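Local atomic coordinates of hydrogenase 2 maturation peptidase (Thaumarchaeota archaeon SCGC AB-539-E09, PDB entry 5TTX), a protein that probably trims the C-terminal tail from the large subunit of a nickel-iron hydrogenase in a late step of that enzyme's maturation. Residues 81-86 and 122-127; 63-68 and 152-157; 74-79 and 129-134; 25-30 and 44-49. One frame throughout, in Å; residues are numbered along the deposited sequence. Where two conformers were deposited one is given.

Contact 1. Residues 81-86 and 122-127; sequences KSILEV and EVTLIG
Strand 81-83 runs antiparallel to strand 122-127, with their axes 4.6 Å apart and 154° between their directions; Ser82 and Leu125 form a hydrogen-bonded pair flanked by the non-hydrogen-bonded pairs Lys81-Ile126 and Ile83-Thr124. In the central pair Ser82 N to Leu125 O and Leu125 N to Ser82 O are both 2.7 Å, and each donor lies in the plane of the carbonyl it meets. The ladder then loosens: Leu84 N reaches Val123 O only weakly, at 3.3 Å. On one face, two beta-branched residues suited to extended backbone, Ile83 and Thr124, lie side by side, and Ile83 CD1 comes tightly to 3.2 Å from Thr124 OG1. Thr124 CG2, anti to its backbone N, meets Lys81 CG obliquely before the lysine chain bends off. On the other face Ser82 OG takes the crowded position between N and carbonyl carbon (chi1 52°), 3.6 Å from Leu125 CB. There it binds a water that also donates weakly to Leu125 O, and it is hydrogen-bonded to Gln95 of the second subunit. Beyond the paired residues, Leu84 CB rests on Val123 CG1 and Leu125 CD1, while Val86 CG2 crosses Val123 CG2 at about a right angle, 3.7 Å away. The pairing adds the one antiparallel strand at an edge of this chain's otherwise parallel sheet, and Ser82, Leu84, Val123 and Leu125 pack against the second subunit.

Contact 2. Residues 63-68 and 152-157; sequences KVIFLD and DLVLEA
Ile65 holds CG1 anti to its carbonyl carbon (chi1 -59°) and continues fully extended (chi2 179°), which sends CD1 out from strand 63-68 to the methyl of Ala157, 4.0 Å away at CB. Its other branch, CG2, anti to the backbone N, faces Val154 CG2 at 4.3 Å. Leu67 adds its CD2 to the same valine methyl at 4.2 Å, so Val154 CG2 is shared by two strand side chains. These branched apolar residues fill the distance between sheet and helix, whereas Ala157 contributes just one methyl. At the start of the strand, Lys63 keeps anti torsions as far as CE and bends at the last, bringing NZ to a water at 3.0 Å. That water donates in turn to Ala157 O at 2.8 Å, a carbonyl in the last turn of helix 141-158, where the helix dipole would probably welcome a nearby positive charge. Lys63 NZ also has a long, weak ion pair with Glu122. Helix 152-157 runs nearly antiparallel to the strand, its axis 10.6 Å off, and Val154 also touches Leu33 of helix 25-34. This is the helix-on-sheet packing of an alpha/beta fold, with the C-terminal helix laid along one face of the central sheet.

Contact 3. Residues 74-79 and 129-134; sequences GPPGRL and IPRSLK
Two backbone hydrogen bonds tie these loops together, and both use the peptide groups of Ile129. Gly77 N donates to Ile129 O at 2.8 Å, in the carbonyl plane, and Ile129 N donates to Arg78 O at 2.9 Å, nearly along the C=O axis. Ile129 O also receives a CA-H...O contact from Pro76 CA. Within residues 74-79, Arg78 N closes a type II turn on Pro75 O at 3.1 Å; the positive phi of Gly77 (86°) suits the third position of that turn, and the prolines before it stiffen the chain. Pro76 CB packs on Arg131 CB, 3.7 Å away, and near Pro130 O. The Ile129 side chain drops into the bend, CD1 lying 3.6 Å from Gly74 O and 3.7 Å from Arg78 CB. Gly74 suits its place, since its positive phi and the nearness of Ile129 CD1 both tell against a CB. An alanine at Ile129 removes CG1, CG2 and CD1, and with them the touch on Gly74 O and Arg78 CB, which would probably leave the turn less firmly held. Arg131 N and Ser132 N both donate to Asp22 OD1. With main-chain atoms making the polar links across the contact, the join depends more on backbone shape than on side-chain charge.

Contact 4. Residues 25-30 and 44-49; sequences FGPRVV and ARDIGT
Ala44 opens the strand side of the contact with a methyl small enough to sit under helix 25-30: its CB lies 4.1 Å from Val30 CG1, and its carbonyl oxygen, Ala44 O, is closer to that same CG1, at 3.6 Å. Arg45 starts its side chain away from the helix, and its guanidinium makes a salt bridge with Asp57 and a hydrogen bond with Tyr61, but Arg45 O meets Val30 CG2 at 3.6 Å. Val30, with CG1 anti to its backbone N, therefore spreads its two methyls over consecutive peptide groups. A glycine here takes away both methyls, which would probably loosen the seating of the helix on residues 44-46. Asp46 comes next, its CG anti to the backbone N (chi1 172°), so that the carboxylate crosses Pro27 at about a right angle and OD1 rests 3.3 Å from Pro27 CB. Its CB adds a looser touch to Val30 CG1, and OD2 forms a salt bridge with Arg18, whose side chain also packs on Pro27. Pro27 suits this place because in the first turn of a helix its missing N-H costs little. Ile47 turns to Ala13 of the neighbouring strand. Gly48, with a positive phi (61°), lies 4.5 Å by its CA from Pro27 CG and bonds through its backbone to Gly14 and Gly16. Helix and strand run at 155° with axes 7.6 Å apart, as in a beta-alpha-beta crossover, here strand 10-15, helix 25-34 and strand 42-48.

Overall arrangement
Contacts 1, 2 and 4 all reach the central sheet: contact 4 at one edge strand, contact 1 at the other and contact 2 between them. Contacts 1 and 2 are buried and adjoin, since strands 63-69 and 122-128 are neighbours in the sheet; both touch the second subunit. Contacts 3 and 4 are partly buried; contact 3 is the more peripheral, among loops, its centre about 17 Å from that of the chain. Chemistry follows place: contact 1 is a strand ladder, contact 3 a backbone join; contact 2 sets a helix on the sheet mainly methyl to methyl, contact 4 by methyls and a proline ring against carbonyls and a carboxylate. Phe25 packs on Leu67, Ile126 and Leu79, linking all four.

Contact 1. Residues 81-86 and 122-127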
loop_
_atom_site.group_PDB
_atom_site.type_symbol
_atom_site.label_atom_id
_atom_site.label_comp_id
_atom_site.label_asym_id
_atom_site.label_seq_id
_atom_site.Cartn_x
_atom_site.Cartn_y
_atom_site.Cartn_z
ATOM N N LYS A 81 -42.598 0.602 -8.618
ATOM C CA LYS A 81 -41.749 1.250 -7.631
ATOM C C LYS A 81 -40.531 0.373 -7.394
ATOM O O LYS A 81 -40.660 -0.835 -7.189
ATOM C CB LYS A 81 -42.503 1.492 -6.317
ATOM C CG LYS A 81 -41.677 2.212 -5.245
ATOM C CD LYS A 81 -42.520 2.525 -4.011
ATOM C CE LYS A 81 -43.361 1.326 -3.606
ATOM N NZ LYS A 81 -42.758 0.607 -2.448
ATOM N N SER A 82 -39.355 0.974 -7.412
ATOM C CA SER A 82 -38.144 0.233 -7.123
ATOM C C SER A 82 -37.223 1.102 -6.283
ATOM O O SER A 82 -37.407 2.316 -6.148
ATOM C CB SER A 82 -37.430 -0.217 -8.418
ATOM O OG SER A 82 -37.231 0.881 -9.279
ATOM N N ILE A 83 -36.199 0.455 -5.759
ATOM C CA ILE A 83 -35.231 1.061 -4.866
ATOM C C ILE A 83 -33.847 0.799 -5.440
ATOM O O ILE A 83 -33.515 -0.336 -5.791
ATOM C CB ILE A 83 -35.353 0.471 -3.453
ATOM C CG1 ILE A 83 -36.780 0.666 -2.927
ATOM C CG2 ILE A 83 -34.300 1.056 -2.523
ATOM C CD1 ILE A 83 -37.129 2.109 -2.652
ATOM N N LEU A 84 -33.056 1.838 -5.544
ATOM C CA LEU A 84 -31.640 1.710 -5.809
ATOM C C LEU A 84 -30.908 1.759 -4.472
ATOM O O LEU A 84 -30.869 2.805 -3.822
ATOM C CB LEU A 84 -31.168 2.826 -6.728
ATOM C CG LEU A 84 -29.665 2.708 -6.929
ATOM C CD1 LEU A 84 -29.385 1.403 -7.689
ATOM C CD2 LEU A 84 -29.130 3.924 -7.676
ATOM N N GLU A 85 -30.302 0.639 -4.075
ATOM C CA GLU A 85 -29.569 0.545 -2.808
ATOM C C GLU A 85 -28.145 1.072 -3.004
ATOM O O GLU A 85 -27.222 0.332 -3.370
ATOM C CB GLU A 85 -29.575 -0.896 -2.313
ATOM C CG GLU A 85 -30.529 -1.163 -1.155
ATOM C CD GLU A 85 -31.137 -2.551 -1.200
ATOM O OE1 GLU A 85 -30.759 -3.349 -2.081
ATOM O OE2 GLU A 85 -32.010 -2.837 -0.356
ATOM N N VAL A 86 -27.950 2.367 -2.725
ATOM C CA VAL A 86 -26.723 3.036 -3.155
ATOM C C VAL A 86 -25.541 2.719 -2.235
ATOM O O VAL A 86 -24.405 2.609 -2.704
ATOM C CB VAL A 86 -26.949 4.553 -3.289
ATOM C CG1 VAL A 86 -25.673 5.236 -3.787
ATOM C CG2 VAL A 86 -28.086 4.829 -4.262
ATOM N N GLU A 122 -31.227 7.127 0.461
ATOM C CA GLU A 122 -32.654 6.868 0.247
ATOM C C GLU A 122 -33.040 7.261 -1.181
ATOM O O GLU A 122 -33.317 8.432 -1.456
ATOM C CB GLU A 122 -33.484 7.629 1.275
ATOM C CG GLU A 122 -33.124 7.285 2.687
ATOM C CD GLU A 122 -34.071 6.276 3.291
ATOM O OE1 GLU A 122 -35.296 6.509 3.225
ATOM O OE2 GLU A 122 -33.594 5.250 3.821
ATOM N N VAL A 123 -33.085 6.268 -2.075
ATOM C CA VAL A 123 -33.362 6.462 -3.503
ATOM C C VAL A 123 -34.506 5.539 -3.918
ATOM O O VAL A 123 -34.415 4.316 -3.760
ATOM C CB VAL A 123 -32.121 6.203 -4.376
ATOM C CG1 VAL A 123 -32.446 6.423 -5.868
ATOM C CG2 VAL A 123 -30.981 7.109 -3.954
ATOM N N THR A 124 -35.558 6.128 -4.483
ATOM C CA THR A 124 -36.801 5.459 -4.858
ATOM C C THR A 124 -37.136 5.852 -6.301
ATOM O O THR A 124 -36.973 7.011 -6.692
ATOM C CB THR A 124 -37.958 5.832 -3.916
ATOM O OG1 THR A 124 -37.766 5.231 -2.637
ATOM C CG2 THR A 124 -39.336 5.357 -4.462
ATOM N N LEU A 125 -37.569 4.883 -7.103
ATOM C CA LEU A 125 -37.869 5.138 -8.507
ATOM C C LEU A 125 -39.273 4.632 -8.772
ATOM O O LEU A 125 -39.611 3.500 -8.403
ATOM C CB LEU A 125 -36.877 4.477 -9.470
ATOM C CG LEU A 125 -35.435 4.955 -9.438
ATOM C CD1 LEU A 125 -34.578 3.988 -8.590
ATOM C CD2 LEU A 125 -34.913 5.053 -10.825
ATOM N N ILE A 126 -40.094 5.503 -9.348
ATOM C CA ILE A 126 -41.462 5.193 -9.710
ATOM C C ILE A 126 -41.565 5.347 -11.220
ATOM O O ILE A 126 -41.468 6.467 -11.752
ATOM C CB ILE A 126 -42.455 6.109 -8.981
ATOM C CG1 ILE A 126 -42.431 5.802 -7.469
ATOM C CG2 ILE A 126 -43.841 5.965 -9.578
ATOM C CD1 ILE A 126 -43.084 6.892 -6.619
ATOM N N GLY A 127 -41.733 4.229 -11.913
ATOM C CA GLY A 127 -41.870 4.226 -13.356
ATOM C C GLY A 127 -43.319 3.977 -13.726
ATOM O O GLY A 127 -44.050 3.295 -12.996
HETATM O O HOH W 1 -39.181 1.882 -10.808
#

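Contact 2. Residues 63-68 and 152-157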
loop_
_atom_site.group_PDB
_atom_site.type_symbol
_atom_site.label_atom_id
_atom_site.label_comp_id
_atom_site.label_asym_id
_atom_site.label_seq_id
_atom_site.Cartn_x
_atom_site.Cartn_y
_atom_site.Cartn_z
ATOM N N LYS A 63 -33.054 12.412 0.683
ATOM C CA LYS A 63 -33.956 11.426 0.121
ATOM C C LYS A 63 -34.335 11.895 -1.276
ATOM O O LYS A 63 -34.539 13.091 -1.496
ATOM C CB LYS A 63 -35.174 11.229 1.035
ATOM C CG LYS A 63 -36.201 10.242 0.537
ATOM C CD LYS A 63 -37.281 10.042 1.574
ATOM C CE LYS A 63 -38.349 9.069 1.098
ATOM N NZ LYS A 63 -37.813 7.677 1.082
ATOM N N VAL A 64 -34.363 10.964 -2.228
ATOM C CA VAL A 64 -34.707 11.264 -3.615
ATOM C C VAL A 64 -35.759 10.280 -4.089
ATOM O O VAL A 64 -35.671 9.077 -3.810
ATOM C CB VAL A 64 -33.490 11.213 -4.562
ATOM C CG1 VAL A 64 -33.922 11.612 -5.941
ATOM C CG2 VAL A 64 -32.442 12.172 -4.101
ATOM N N ILE A 65 -36.752 10.800 -4.806
ATOM C CA ILE A 65 -37.760 10.014 -5.510
ATOM C C ILE A 65 -37.727 10.441 -6.968
ATOM O O ILE A 65 -37.925 11.626 -7.271
ATOM C CB ILE A 65 -39.159 10.238 -4.914
ATOM C CG1 ILE A 65 -39.172 9.849 -3.443
ATOM C CG2 ILE A 65 -40.253 9.516 -5.713
ATOM C CD1 ILE A 65 -40.551 10.069 -2.789
ATOM N N PHE A 66 -37.472 9.489 -7.867
ATOM C CA PHE A 66 -37.440 9.737 -9.307
ATOM C C PHE A 66 -38.706 9.188 -9.935
ATOM O O PHE A 66 -39.114 8.054 -9.638
ATOM C CB PHE A 66 -36.236 9.072 -10.001
ATOM C CG PHE A 66 -34.993 9.904 -9.982
ATOM C CD1 PHE A 66 -34.732 10.804 -10.997
ATOM C CD2 PHE A 66 -34.075 9.791 -8.933
ATOM C CE1 PHE A 66 -33.581 11.596 -10.970
ATOM C CE2 PHE A 66 -32.920 10.565 -8.910
ATOM C CZ PHE A 66 -32.678 11.475 -9.927
ATOM N N LEU A 67 -39.298 9.975 -10.829
ATOM C CA LEU A 67 -40.470 9.564 -11.592
ATOM C C LEU A 67 -40.140 9.637 -13.075
ATOM O O LEU A 67 -39.627 10.661 -13.560
ATOM C CB LEU A 67 -41.678 10.441 -11.252
ATOM C CG LEU A 67 -42.093 10.390 -9.773
ATOM C CD1 LEU A 67 -42.288 11.802 -9.341
ATOM C CD2 LEU A 67 -43.378 9.634 -9.587
ATOM N N ASP A 68 -40.419 8.552 -13.795
ATOM C CA ASP A 68 -40.126 8.527 -15.217
ATOM C C ASP A 68 -41.061 7.539 -15.887
ATOM O O ASP A 68 -41.895 6.896 -15.242
ATOM C CB ASP A 68 -38.652 8.172 -15.487
ATOM C CG ASP A 68 -38.283 6.759 -15.018
ATOM O OD1 ASP A 68 -39.096 6.115 -14.346
ATOM O OD2 ASP A 68 -37.172 6.284 -15.323
ATOM N N ASP A 152 -50.108 9.690 -4.894
ATOM C CA ASP A 152 -50.320 8.951 -3.656
ATOM C C ASP A 152 -49.074 8.187 -3.236
ATOM O O ASP A 152 -48.735 8.162 -2.043
ATOM C CB ASP A 152 -51.501 7.996 -3.798
ATOM C CG ASP A 152 -52.824 8.724 -3.930
ATOM O OD1 ASP A 152 -52.896 9.930 -3.567
ATOM O OD2 ASP A 152 -53.791 8.082 -4.398
ATOM N N LEU A 153 -48.385 7.540 -4.194
ATOM C CA LEU A 153 -47.180 6.799 -3.830
ATOM C C LEU A 153 -46.128 7.734 -3.266
ATOM O O LEU A 153 -45.459 7.412 -2.279
ATOM C CB LEU A 153 -46.607 6.057 -5.031
ATOM C CG LEU A 153 -47.263 4.749 -5.423
ATOM C CD1 LEU A 153 -46.492 4.113 -6.605
ATOM C CD2 LEU A 153 -47.314 3.826 -4.233
ATOM N N VAL A 154 -45.976 8.900 -3.886
ATOM C CA VAL A 154 -45.065 9.921 -3.382
ATOM C C VAL A 154 -45.454 10.348 -1.973
ATOM O O VAL A 154 -44.608 10.438 -1.071
ATOM C CB VAL A 154 -45.047 11.119 -4.341
ATOM C CG1 VAL A 154 -44.325 12.295 -3.698
ATOM C CG2 VAL A 154 -44.396 10.712 -5.631
ATOM N N LEU A 155 -46.736 10.640 -1.760
ATOM C CA LEU A 155 -47.131 11.120 -0.438
ATOM C C LEU A 155 -46.956 10.030 0.610
ATOM O O LEU A 155 -46.551 10.324 1.737
ATOM C CB LEU A 155 -48.572 11.640 -0.458
ATOM C CG LEU A 155 -48.858 12.932 -1.247
ATOM C CD1 LEU A 155 -50.354 13.324 -1.194
ATOM C CD2 LEU A 155 -48.013 14.096 -0.745
ATOM N N GLU A 156 -47.208 8.765 0.254
ATOM C CA GLU A 156 -47.047 7.705 1.243
ATOM C C GLU A 156 -45.586 7.502 1.584
ATOM O O GLU A 156 -45.237 7.332 2.757
ATOM C CB GLU A 156 -47.624 6.396 0.751
ATOM C CG GLU A 156 -49.114 6.398 0.577
ATOM C CD GLU A 156 -49.568 5.215 -0.249
ATOM O OE1 GLU A 156 -50.796 5.051 -0.421
ATOM O OE2 GLU A 156 -48.686 4.451 -0.716
ATOM N N ALA A 157 -44.726 7.511 0.564
ATOM C CA ALA A 157 -43.295 7.371 0.776
ATOM C C ALA A 157 -42.771 8.410 1.748
ATOM O O ALA A 157 -41.841 8.132 2.507
ATOM C CB ALA A 157 -42.559 7.503 -0.556
HETATM O O HOH W 2 -40.069 5.999 2.108
#

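Contact 3. Residues 74-79 and 129-134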
loop_
_atom_site.group_PDB
_atom_site.type_symbol
_atom_site.label_atom_id
_atom_site.label_comp_id
_atom_site.label_asym_id
_atom_site.label_seq_id
_atom_site.Cartn_x
_atom_site.Cartn_y
_atom_site.Cartn_z
ATOM N N GLY A 74 -46.873 -5.094 -19.079
ATOM C CA GLY A 74 -48.031 -4.614 -18.373
ATOM C C GLY A 74 -48.721 -3.532 -19.152
ATOM O O GLY A 74 -48.172 -2.983 -20.114
ATOM N N PRO A 75 -49.936 -3.190 -18.740
ATOM C CA PRO A 75 -50.751 -2.254 -19.516
ATOM C C PRO A 75 -50.339 -0.818 -19.256
ATOM O O PRO A 75 -49.731 -0.506 -18.219
ATOM C CB PRO A 75 -52.173 -2.523 -19.000
ATOM C CG PRO A 75 -51.952 -2.806 -17.545
ATOM C CD PRO A 75 -50.601 -3.565 -17.472
ATOM N N PRO A 76 -50.667 0.084 -20.178
ATOM C CA PRO A 76 -50.416 1.514 -19.947
ATOM C C PRO A 76 -51.026 1.981 -18.632
ATOM O O PRO A 76 -52.128 1.570 -18.246
ATOM C CB PRO A 76 -51.081 2.183 -21.155
ATOM C CG PRO A 76 -51.009 1.144 -22.246
ATOM C CD PRO A 76 -51.204 -0.190 -21.525
ATOM N N GLY A 77 -50.293 2.841 -17.929
ATOM C CA GLY A 77 -50.716 3.341 -16.632
ATOM C C GLY A 77 -50.338 2.454 -15.457
ATOM O O GLY A 77 -50.580 2.835 -14.317
ATOM N N ARG A 78 -49.802 1.261 -15.696
ATOM C CA ARG A 78 -49.238 0.481 -14.604
ATOM C C ARG A 78 -48.031 1.211 -14.005
ATOM O O ARG A 78 -47.202 1.780 -14.721
ATOM C CB ARG A 78 -48.843 -0.912 -15.124
ATOM C CG ARG A 78 -48.119 -1.797 -14.157
ATOM C CD ARG A 78 -49.003 -2.272 -13.018
ATOM N NE ARG A 78 -50.215 -2.946 -13.478
ATOM C CZ ARG A 78 -50.288 -4.174 -13.988
ATOM N NH1 ARG A 78 -51.471 -4.651 -14.359
ATOM N NH2 ARG A 78 -49.203 -4.928 -14.131
ATOM N N LEU A 79 -47.953 1.227 -12.685
ATOM C CA LEU A 79 -46.860 1.873 -11.972
ATOM C C LEU A 79 -45.922 0.822 -11.396
ATOM O O LEU A 79 -46.335 -0.296 -11.080
ATOM C CB LEU A 79 -47.365 2.782 -10.834
ATOM C CG LEU A 79 -48.032 4.093 -11.257
ATOM C CD1 LEU A 79 -48.470 4.931 -10.011
ATOM C CD2 LEU A 79 -47.128 4.898 -12.188
ATOM N N ILE A 129 -45.734 2.712 -17.074
ATOM C CA ILE A 129 -45.766 2.144 -18.420
ATOM C C ILE A 129 -46.570 3.082 -19.309
ATOM O O ILE A 129 -47.725 3.363 -18.992
ATOM C CB ILE A 129 -46.376 0.748 -18.441
ATOM C CG1 ILE A 129 -45.554 -0.187 -17.541
ATOM C CG2 ILE A 129 -46.463 0.225 -19.910
ATOM C CD1 ILE A 129 -46.091 -1.609 -17.499
ATOM N N PRO A 130 -46.009 3.584 -20.407
ATOM C CA PRO A 130 -46.748 4.515 -21.260
ATOM C C PRO A 130 -47.750 3.795 -22.139
ATOM O O PRO A 130 -47.719 2.571 -22.317
ATOM C CB PRO A 130 -45.653 5.137 -22.124
ATOM C CG PRO A 130 -44.726 3.967 -22.361
ATOM C CD PRO A 130 -44.683 3.268 -20.977
ATOM N N ARG A 131 -48.656 4.588 -22.692
ATOM C CA ARG A 131 -49.417 4.105 -23.823
ATOM C C ARG A 131 -48.712 4.464 -25.111
ATOM O O ARG A 131 -48.501 3.614 -25.980
ATOM C CB ARG A 131 -50.825 4.710 -23.847
ATOM C CG ARG A 131 -51.574 4.286 -25.113
ATOM C CD ARG A 131 -52.832 5.132 -25.395
ATOM N NE ARG A 131 -53.439 4.684 -26.641
ATOM C CZ ARG A 131 -54.474 5.279 -27.248
ATOM N NH1 ARG A 131 -55.030 6.356 -26.727
ATOM N NH2 ARG A 131 -54.949 4.784 -28.389
ATOM N N SER A 132 -48.334 5.725 -25.240
ATOM C CA SER A 132 -47.720 6.193 -26.463
ATOM C C SER A 132 -46.675 7.254 -26.148
ATOM O O SER A 132 -46.892 8.149 -25.312
ATOM C CB SER A 132 -48.799 6.751 -27.404
ATOM O OG SER A 132 -48.207 7.606 -28.336
ATOM N N LEU A 133 -45.540 7.136 -26.835
ATOM C CA LEU A 133 -44.433 8.084 -26.772
ATOM C C LEU A 133 -44.335 8.905 -28.046
ATOM O O LEU A 133 -43.350 9.627 -28.243
ATOM C CB LEU A 133 -43.115 7.341 -26.523
ATOM C CG LEU A 133 -43.133 6.478 -25.248
ATOM C CD1 LEU A 133 -41.988 5.410 -25.211
ATOM C CD2 LEU A 133 -43.135 7.359 -23.977
ATOM N N LYS A 134 -45.308 8.767 -28.937
ATOM C CA LYS A 134 -45.344 9.593 -30.126
ATOM C C LYS A 134 -45.392 11.068 -29.720
ATOM O O LYS A 134 -45.872 11.406 -28.630
ATOM C CB LYS A 134 -46.550 9.222 -30.986
ATOM C CG LYS A 134 -46.369 7.904 -31.763
ATOM C CD LYS A 134 -47.572 7.624 -32.681
ATOM C CE LYS A 134 -48.868 7.378 -31.877
ATOM N NZ LYS A 134 -48.858 6.181 -30.949
#

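Contact 4. Residues 25-30 and 44-49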
loop_
_atom_site.group_PDB
_atom_site.type_symbol
_atom_site.label_atom_id
_atom_site.label_comp_id
_atom_site.label_asym_id
_atom_site.label_seq_id
_atom_site.Cartn_x
_atom_site.Cartn_y
_atom_site.Cartn_z
ATOM N N PHE A 25 -45.032 11.784 -18.175
ATOM C CA PHE A 25 -45.551 11.327 -16.880
ATOM C C PHE A 25 -44.849 11.998 -15.693
ATOM O O PHE A 25 -45.503 12.576 -14.817
ATOM C CB PHE A 25 -45.421 9.805 -16.788
ATOM C CG PHE A 25 -45.531 9.255 -15.383
ATOM C CD1 PHE A 25 -44.386 8.851 -14.671
ATOM C CD2 PHE A 25 -46.775 9.114 -14.779
ATOM C CE1 PHE A 25 -44.501 8.321 -13.368
ATOM C CE2 PHE A 25 -46.896 8.589 -13.479
ATOM C CZ PHE A 25 -45.789 8.189 -12.781
ATOM N N GLY A 26 -43.516 11.919 -15.634
ATOM C CA GLY A 26 -42.786 12.420 -14.481
ATOM C C GLY A 26 -42.988 13.909 -14.228
ATOM O O GLY A 26 -43.371 14.323 -13.131
ATOM N N PRO A 27 -42.699 14.743 -15.235
ATOM C CA PRO A 27 -42.944 16.189 -15.079
ATOM C C PRO A 27 -44.382 16.521 -14.758
ATOM O O PRO A 27 -44.640 17.507 -14.048
ATOM C CB PRO A 27 -42.535 16.764 -16.443
ATOM C CG PRO A 27 -41.456 15.788 -16.963
ATOM C CD PRO A 27 -41.897 14.424 -16.439
ATOM N N ARG A 28 -45.336 15.732 -15.264
ATOM C CA ARG A 28 -46.735 16.014 -14.972
ATOM C C ARG A 28 -47.094 15.650 -13.525
ATOM O O ARG A 28 -47.972 16.284 -12.936
ATOM C CB ARG A 28 -47.631 15.290 -15.979
ATOM C CG ARG A 28 -47.652 15.934 -17.396
ATOM C CD ARG A 28 -48.487 17.235 -17.448
ATOM N NE ARG A 28 -49.854 16.948 -17.060
ATOM C CZ ARG A 28 -50.824 16.639 -17.918
ATOM N NH1 ARG A 28 -50.582 16.603 -19.234
ATOM N NH2 ARG A 28 -52.033 16.358 -17.457
ATOM N N VAL A 29 -46.424 14.655 -12.931
ATOM C CA VAL A 29 -46.602 14.406 -11.503
ATOM C C VAL A 29 -46.056 15.579 -10.701
ATOM O O VAL A 29 -46.674 16.029 -9.730
ATOM C CB VAL A 29 -45.932 13.086 -11.072
ATOM C CG1 VAL A 29 -45.938 12.985 -9.517
ATOM C CG2 VAL A 29 -46.635 11.864 -11.700
ATOM N N VAL A 30 -44.899 16.104 -11.099
ATOM C CA VAL A 30 -44.370 17.287 -10.422
ATOM C C VAL A 30 -45.379 18.429 -10.470
ATOM O O VAL A 30 -45.568 19.138 -9.474
ATOM C CB VAL A 30 -43.015 17.687 -11.030
ATOM C CG1 VAL A 30 -42.544 19.044 -10.481
ATOM C CG2 VAL A 30 -42.001 16.597 -10.722
ATOM N N ALA A 44 -40.170 19.465 -5.267
ATOM C CA ALA A 44 -40.728 18.788 -6.437
ATOM C C ALA A 44 -40.188 19.504 -7.666
ATOM O O ALA A 44 -40.553 20.644 -7.919
ATOM C CB ALA A 44 -42.254 18.820 -6.415
ATOM N N ARG A 45 -39.294 18.860 -8.411
ATOM C CA ARG A 45 -38.542 19.547 -9.453
ATOM C C ARG A 45 -38.745 18.851 -10.792
ATOM O O ARG A 45 -38.595 17.623 -10.904
ATOM C CB ARG A 45 -37.047 19.627 -9.096
ATOM C CG ARG A 45 -36.647 20.981 -8.477
ATOM C CD ARG A 45 -35.192 21.037 -7.972
ATOM N NE ARG A 45 -34.192 20.780 -9.017
ATOM C CZ ARG A 45 -32.909 20.507 -8.776
ATOM N NH1 ARG A 45 -32.064 20.288 -9.779
ATOM N NH2 ARG A 45 -32.464 20.449 -7.527
ATOM N N ASP A 46 -39.085 19.640 -11.798
ATOM C CA ASP A 46 -39.287 19.153 -13.161
ATOM C C ASP A 46 -37.927 19.143 -13.854
ATOM O O ASP A 46 -37.452 20.169 -14.346
ATOM C CB ASP A 46 -40.304 20.043 -13.872
ATOM C CG ASP A 46 -40.447 19.730 -15.346
ATOM O OD1 ASP A 46 -39.887 18.721 -15.834
ATOM O OD2 ASP A 46 -41.143 20.511 -16.022
ATOM N N ILE A 47 -37.294 17.977 -13.882
ATOM C CA ILE A 47 -35.972 17.837 -14.488
ATOM C C ILE A 47 -36.055 17.728 -16.011
ATOM O O ILE A 47 -35.084 18.062 -16.710
ATOM C CB ILE A 47 -35.299 16.621 -13.830
ATOM C CG1 ILE A 47 -35.189 16.862 -12.320
ATOM C CG2 ILE A 47 -33.933 16.325 -14.410
ATOM C CD1 ILE A 47 -34.259 17.993 -11.946
ATOM N N GLY A 48 -37.195 17.282 -16.543
ATOM C CA GLY A 48 -37.340 17.170 -17.983
ATOM C C GLY A 48 -36.330 16.204 -18.575
ATOM O O GLY A 48 -36.168 15.073 -18.106
ATOM N N THR A 49 -35.634 16.673 -19.608
ATOM C CA THR A 49 -34.573 15.946 -20.304
ATOM C C THR A 49 -33.199 16.521 -20.010
ATOM O O THR A 49 -32.223 16.135 -20.659
ATOM C CB THR A 49 -34.792 16.006 -21.821
ATOM O OG1 THR A 49 -34.919 17.383 -22.209
ATOM C CG2 THR A 49 -36.033 15.255 -22.227
#